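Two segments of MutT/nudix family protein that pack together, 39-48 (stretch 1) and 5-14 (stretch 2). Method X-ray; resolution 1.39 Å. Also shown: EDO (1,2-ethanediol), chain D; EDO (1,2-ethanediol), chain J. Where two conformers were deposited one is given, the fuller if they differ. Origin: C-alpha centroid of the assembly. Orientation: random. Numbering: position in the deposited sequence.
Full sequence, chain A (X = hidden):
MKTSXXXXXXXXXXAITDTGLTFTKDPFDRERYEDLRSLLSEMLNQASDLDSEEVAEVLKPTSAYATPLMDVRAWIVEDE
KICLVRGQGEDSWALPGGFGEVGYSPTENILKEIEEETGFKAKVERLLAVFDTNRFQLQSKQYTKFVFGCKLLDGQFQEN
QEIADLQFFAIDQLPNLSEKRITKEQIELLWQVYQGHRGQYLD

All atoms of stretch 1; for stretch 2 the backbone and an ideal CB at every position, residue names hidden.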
# COMPACT_ATOMS: atom_id res chain seq x y z
N LEU A 39 -22.22 0.81 10.65
CA LEU A 39 -21.96 2.01 11.44
C LEU A 39 -20.92 2.91 10.80
O LEU A 39 -21.04 4.14 10.85
CB LEU A 39 -21.56 1.65 12.86
CG LEU A 39 -22.76 1.28 13.72
CD1 LEU A 39 -22.31 0.39 14.86
CD2 LEU A 39 -23.45 2.53 14.25
N LEU A 40 -19.88 2.33 10.21
CA LEU A 40 -18.88 3.14 9.52
C LEU A 40 -19.53 3.92 8.39
O LEU A 40 -19.22 5.08 8.18
CB LEU A 40 -17.72 2.29 9.00
CG LEU A 40 -16.83 1.69 10.08
CD1 LEU A 40 -15.93 0.58 9.56
CD2 LEU A 40 -15.99 2.73 10.82
N SER A 41 -20.46 3.27 7.69
CA SER A 41 -21.19 3.87 6.58
C SER A 41 -22.10 5.02 7.06
O SER A 41 -22.18 6.07 6.41
CB SER A 41 -22.00 2.79 5.86
OG SER A 41 -21.15 1.74 5.41
N GLU A 42 -22.77 4.83 8.19
CA GLU A 42 -23.63 5.86 8.77
C GLU A 42 -22.80 7.03 9.25
O GLU A 42 -23.16 8.19 9.04
CB GLU A 42 -24.45 5.29 9.93
CG GLU A 42 -25.53 4.33 9.50
CD GLU A 42 -26.09 3.50 10.64
OE1 GLU A 42 -25.96 3.90 11.82
OE2 GLU A 42 -26.68 2.44 10.34
N MET A 43 -21.67 6.74 9.88
CA MET A 43 -20.81 7.77 10.41
C MET A 43 -20.20 8.60 9.28
O MET A 43 -20.16 9.83 9.37
CB MET A 43 -19.73 7.16 11.30
CG MET A 43 -18.79 8.21 11.87
SD MET A 43 -17.61 7.50 13.00
CE MET A 43 -16.54 6.73 11.83
N LEU A 44 -19.74 7.94 8.22
CA LEU A 44 -19.21 8.65 7.07
C LEU A 44 -20.25 9.57 6.43
O LEU A 44 -19.92 10.71 6.07
CB LEU A 44 -18.65 7.66 6.05
CG LEU A 44 -18.28 8.35 4.73
CD1 LEU A 44 -17.19 9.39 4.95
CD2 LEU A 44 -17.90 7.33 3.66
N ASN A 45 -21.47 9.08 6.30
CA ASN A 45 -22.54 9.91 5.76
C ASN A 45 -22.67 11.20 6.56
O ASN A 45 -22.74 12.30 5.98
CB ASN A 45 -23.85 9.13 5.75
CG ASN A 45 -24.90 9.78 4.88
OD1 ASN A 45 -24.60 10.25 3.78
ND2 ASN A 45 -26.13 9.82 5.36
N GLN A 46 -22.68 11.08 7.88
CA GLN A 46 -22.89 12.23 8.76
C GLN A 46 -21.67 13.13 8.87
O GLN A 46 -21.79 14.33 9.08
CB GLN A 46 -23.35 11.78 10.15
CG GLN A 46 -24.14 12.83 10.92
CD GLN A 46 -25.40 13.28 10.19
OE1 GLN A 46 -26.04 12.49 9.50
NE2 GLN A 46 -25.76 14.55 10.35
N ALA A 47 -20.48 12.55 8.73
CA ALA A 47 -19.25 13.30 8.97
C ALA A 47 -18.77 14.07 7.75
O ALA A 47 -17.87 14.90 7.86
CB ALA A 47 -18.16 12.38 9.47
N SER A 48 -19.35 13.80 6.58
CA SER A 48 -18.84 14.35 5.34
C SER A 48 -19.96 14.95 4.50
O SER A 48 -21.12 14.54 4.61
CB SER A 48 -18.12 13.26 4.54
OG SER A 48 -19.03 12.37 3.92
N UNK A 5 -6.77 12.97 10.84
CA UNK A 5 -6.84 11.82 11.72
C UNK A 5 -8.17 11.10 11.57
O UNK A 5 -8.19 9.88 11.52
CB UNK A 5 -6.63 12.25 13.17
N UNK A 6 -9.28 11.83 11.47
CA UNK A 6 -10.56 11.18 11.22
C UNK A 6 -10.48 10.30 9.98
O UNK A 6 -10.89 9.13 10.00
CB UNK A 6 -11.67 12.22 11.06
N UNK A 7 -9.94 10.83 8.88
CA UNK A 7 -9.85 10.06 7.65
C UNK A 7 -8.96 8.83 7.81
O UNK A 7 -9.35 7.74 7.36
CB UNK A 7 -9.32 10.94 6.52
N UNK A 8 -7.81 8.97 8.47
CA UNK A 8 -6.96 7.82 8.69
C UNK A 8 -7.64 6.76 9.58
O UNK A 8 -7.51 5.56 9.32
CB UNK A 8 -5.64 8.27 9.32
N UNK A 9 -8.35 7.19 10.62
CA UNK A 9 -9.09 6.24 11.48
C UNK A 9 -10.15 5.52 10.67
O UNK A 9 -10.26 4.29 10.77
CB UNK A 9 -9.74 6.96 12.67
N UNK A 10 -10.93 6.26 9.88
CA UNK A 10 -11.97 5.63 9.07
C UNK A 10 -11.38 4.61 8.09
O UNK A 10 -11.87 3.47 7.96
CB UNK A 10 -12.76 6.70 8.31
N UNK A 11 -10.34 5.04 7.39
CA UNK A 11 -9.69 4.21 6.40
C UNK A 11 -9.21 2.90 7.06
O UNK A 11 -9.42 1.80 6.52
CB UNK A 11 -8.52 4.96 5.76
N UNK A 12 -8.61 3.00 8.23
CA UNK A 12 -8.10 1.83 8.93
C UNK A 12 -9.21 0.90 9.41
O UNK A 12 -9.13 -0.33 9.27
CB UNK A 12 -7.25 2.27 10.12
N UNK A 13 -10.27 1.48 9.98
CA UNK A 13 -11.38 0.65 10.46
C UNK A 13 -12.12 -0.06 9.34
O UNK A 13 -12.51 -1.23 9.50
CB UNK A 13 -12.37 1.51 11.25
N UNK A 14 -12.24 0.58 8.18
CA UNK A 14 -12.79 -0.10 7.02
C UNK A 14 -11.92 -1.31 6.67
O UNK A 14 -12.42 -2.42 6.46
CB UNK A 14 -12.89 0.86 5.83
C1 EDO D . -4.98 7.87 13.15
O1 EDO D . -4.27 9.06 12.80
C2 EDO D . -4.35 6.67 12.44
O2 EDO D . -4.93 5.45 12.91
C1 EDO J . 2.33 8.93 7.49
O1 EDO J . 2.61 8.65 8.87
C2 EDO J . 0.82 8.98 7.25
O2 EDO J . 0.07 8.73 8.45

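Two helices run nearly antiparallel, at 157°, with axes 11.0 Å apart at their closest. Stretch 1 offers an apolar strip of Leu40, Met43, Leu44 and Ala47, with no charge on it, so the rule for whatever faces it is hydrocarbon, and reach matters as much as polarity.

Position 5 is helical, and its CB has nothing of stretch 1 within 5.5 Å; many residues would do. It is Asp5, whose OD1 accepts a weak hydrogen bond, 2.8 Å, from O1 of the ethanediol of chain D.

Position 6 points its CB toward stretch 1 but lies far from it: its CA is 9.2 Å from Ala47 CA. The small methyl of Ala47 leaves the gap unfilled, with the Met43 methyl beside it. A long apolar side chain is wanted; Phe, Met, Leu or perhaps Trp could serve. The residue is Phe6, with chi1 t, which sends the ring across the gap. Its CZ comes within 3.6 Å of Ala47 CB and its CE1 within 3.8 Å of Met43 CE, while Met43 SD lies at the ring edge, 5.5 Å from the centroid.

Positions 7 and 8 have their CB atoms beyond reach of stretch 1, which sets no preference beyond tolerance of a helix. They are Val7 and Lys8; Lys8 extends its chain so that NZ donates a 2.9 Å hydrogen bond to O2 of the ethanediol of chain J.

Position 9 points sideways, with no part of stretch 1 near its CB, so polar or aromatic residues are equally admissible. It is Tyr9, whose end leads away from stretch 1; C1 of the chain D ethanediol sits over one face of its ring.

Position 10 also points sideways, but its ideal CB is 5.2 Å from Met43 CE, and Leu40 and Leu44 present methyls nearby. A branched or flexible apolar chain, Leu, Met or Ile, suits it. Leu10, with chi1 t and chi2 p, brings its end nearer: CD1 lies 4.0 Å from Leu40 CD2 and 4.1 Å from Met43 CE, and CD2 lies 3.8 Å from Leu44 CD1. One fork thus meets three residues.

Positions 11 and 12 are out of reach, and stretch 1 puts no constraint on them. Gln11 and Arg12 occupy them, both hydrogen-bonded elsewhere in the structure.

Position 13 points toward stretch 1, and its ideal CB is already 3.8 Å from Leu40 CD2. Bulk must therefore be routed around that methyl: Ala would fit, and a slender, flexible chain could curl alongside. Met13, with chi1 m, chi2 t and chi3 m, does so, setting CE 3.7 Å from Leu40 CD2 and 4.4 Å from Met43 CE.

Position 14 pairs with Leu40 in the backbone register, its CA 7.3 Å from Leu40 CA. Its CB points sideways, 4.8 Å from Leu40 CD1, favouring moderate apolar residues such as Val, Ile or Leu. Ile14 places CG1 4.2 Å from Leu40 CD1, a methyl that also packs 3.9 Å from the backbone N of Ile14.

Stretch 2, residues 5-14: DFVKYLQRMI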
# COMPACT_ATOMS: atom_id res chain seq x y z
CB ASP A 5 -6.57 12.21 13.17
CG ASP A 5 -5.12 12.54 13.42
OD1 ASP A 5 -4.23 11.88 12.84
OD2 ASP A 5 -4.86 13.46 14.22
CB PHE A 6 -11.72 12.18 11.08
CG PHE A 6 -13.02 11.51 10.70
CD1 PHE A 6 -13.73 10.79 11.65
CD2 PHE A 6 -13.47 11.53 9.39
CE1 PHE A 6 -14.91 10.16 11.31
CE2 PHE A 6 -14.64 10.88 9.04
CZ PHE A 6 -15.36 10.19 10.01
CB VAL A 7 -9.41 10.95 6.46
CG1 VAL A 7 -9.07 10.11 5.24
CG2 VAL A 7 -10.52 11.94 6.13
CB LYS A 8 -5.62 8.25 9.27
CG LYS A 8 -4.73 8.99 8.27
CD LYS A 8 -3.52 9.56 9.02
CE LYS A 8 -2.71 10.56 8.22
NZ LYS A 8 -1.60 11.04 9.08
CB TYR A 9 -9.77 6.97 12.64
CG TYR A 9 -8.88 7.30 13.82
CD1 TYR A 9 -8.21 6.30 14.51
CD2 TYR A 9 -8.71 8.62 14.25
CE1 TYR A 9 -7.39 6.58 15.58
CE2 TYR A 9 -7.90 8.92 15.33
CZ TYR A 9 -7.23 7.91 15.98
OH TYR A 9 -6.39 8.15 17.05
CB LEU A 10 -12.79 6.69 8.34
CG LEU A 10 -13.89 6.24 7.38
CD1 LEU A 10 -15.04 5.60 8.13
CD2 LEU A 10 -14.40 7.38 6.50
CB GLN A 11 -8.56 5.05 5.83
CG GLN A 11 -7.83 4.47 4.66
CD GLN A 11 -6.52 5.19 4.48
OE1 GLN A 11 -5.56 4.95 5.20
NE2 GLN A 11 -6.48 6.14 3.51
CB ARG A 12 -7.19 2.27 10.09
CG ARG A 12 -6.60 1.12 10.87
CD ARG A 12 -5.64 0.28 10.04
NE ARG A 12 -5.20 -0.87 10.82
CZ ARG A 12 -4.92 -2.06 10.31
NH1 ARG A 12 -4.97 -2.30 8.98
NH2 ARG A 12 -4.59 -3.04 11.14
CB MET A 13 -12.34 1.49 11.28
CG MET A 13 -11.71 1.92 12.59
SD MET A 13 -12.85 2.57 13.82
CE MET A 13 -13.29 4.09 13.01
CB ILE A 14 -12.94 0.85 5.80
CG1 ILE A 14 -14.07 1.86 6.05
CG2 ILE A 14 -13.18 0.05 4.52
CD1 ILE A 14 -14.03 3.08 5.15
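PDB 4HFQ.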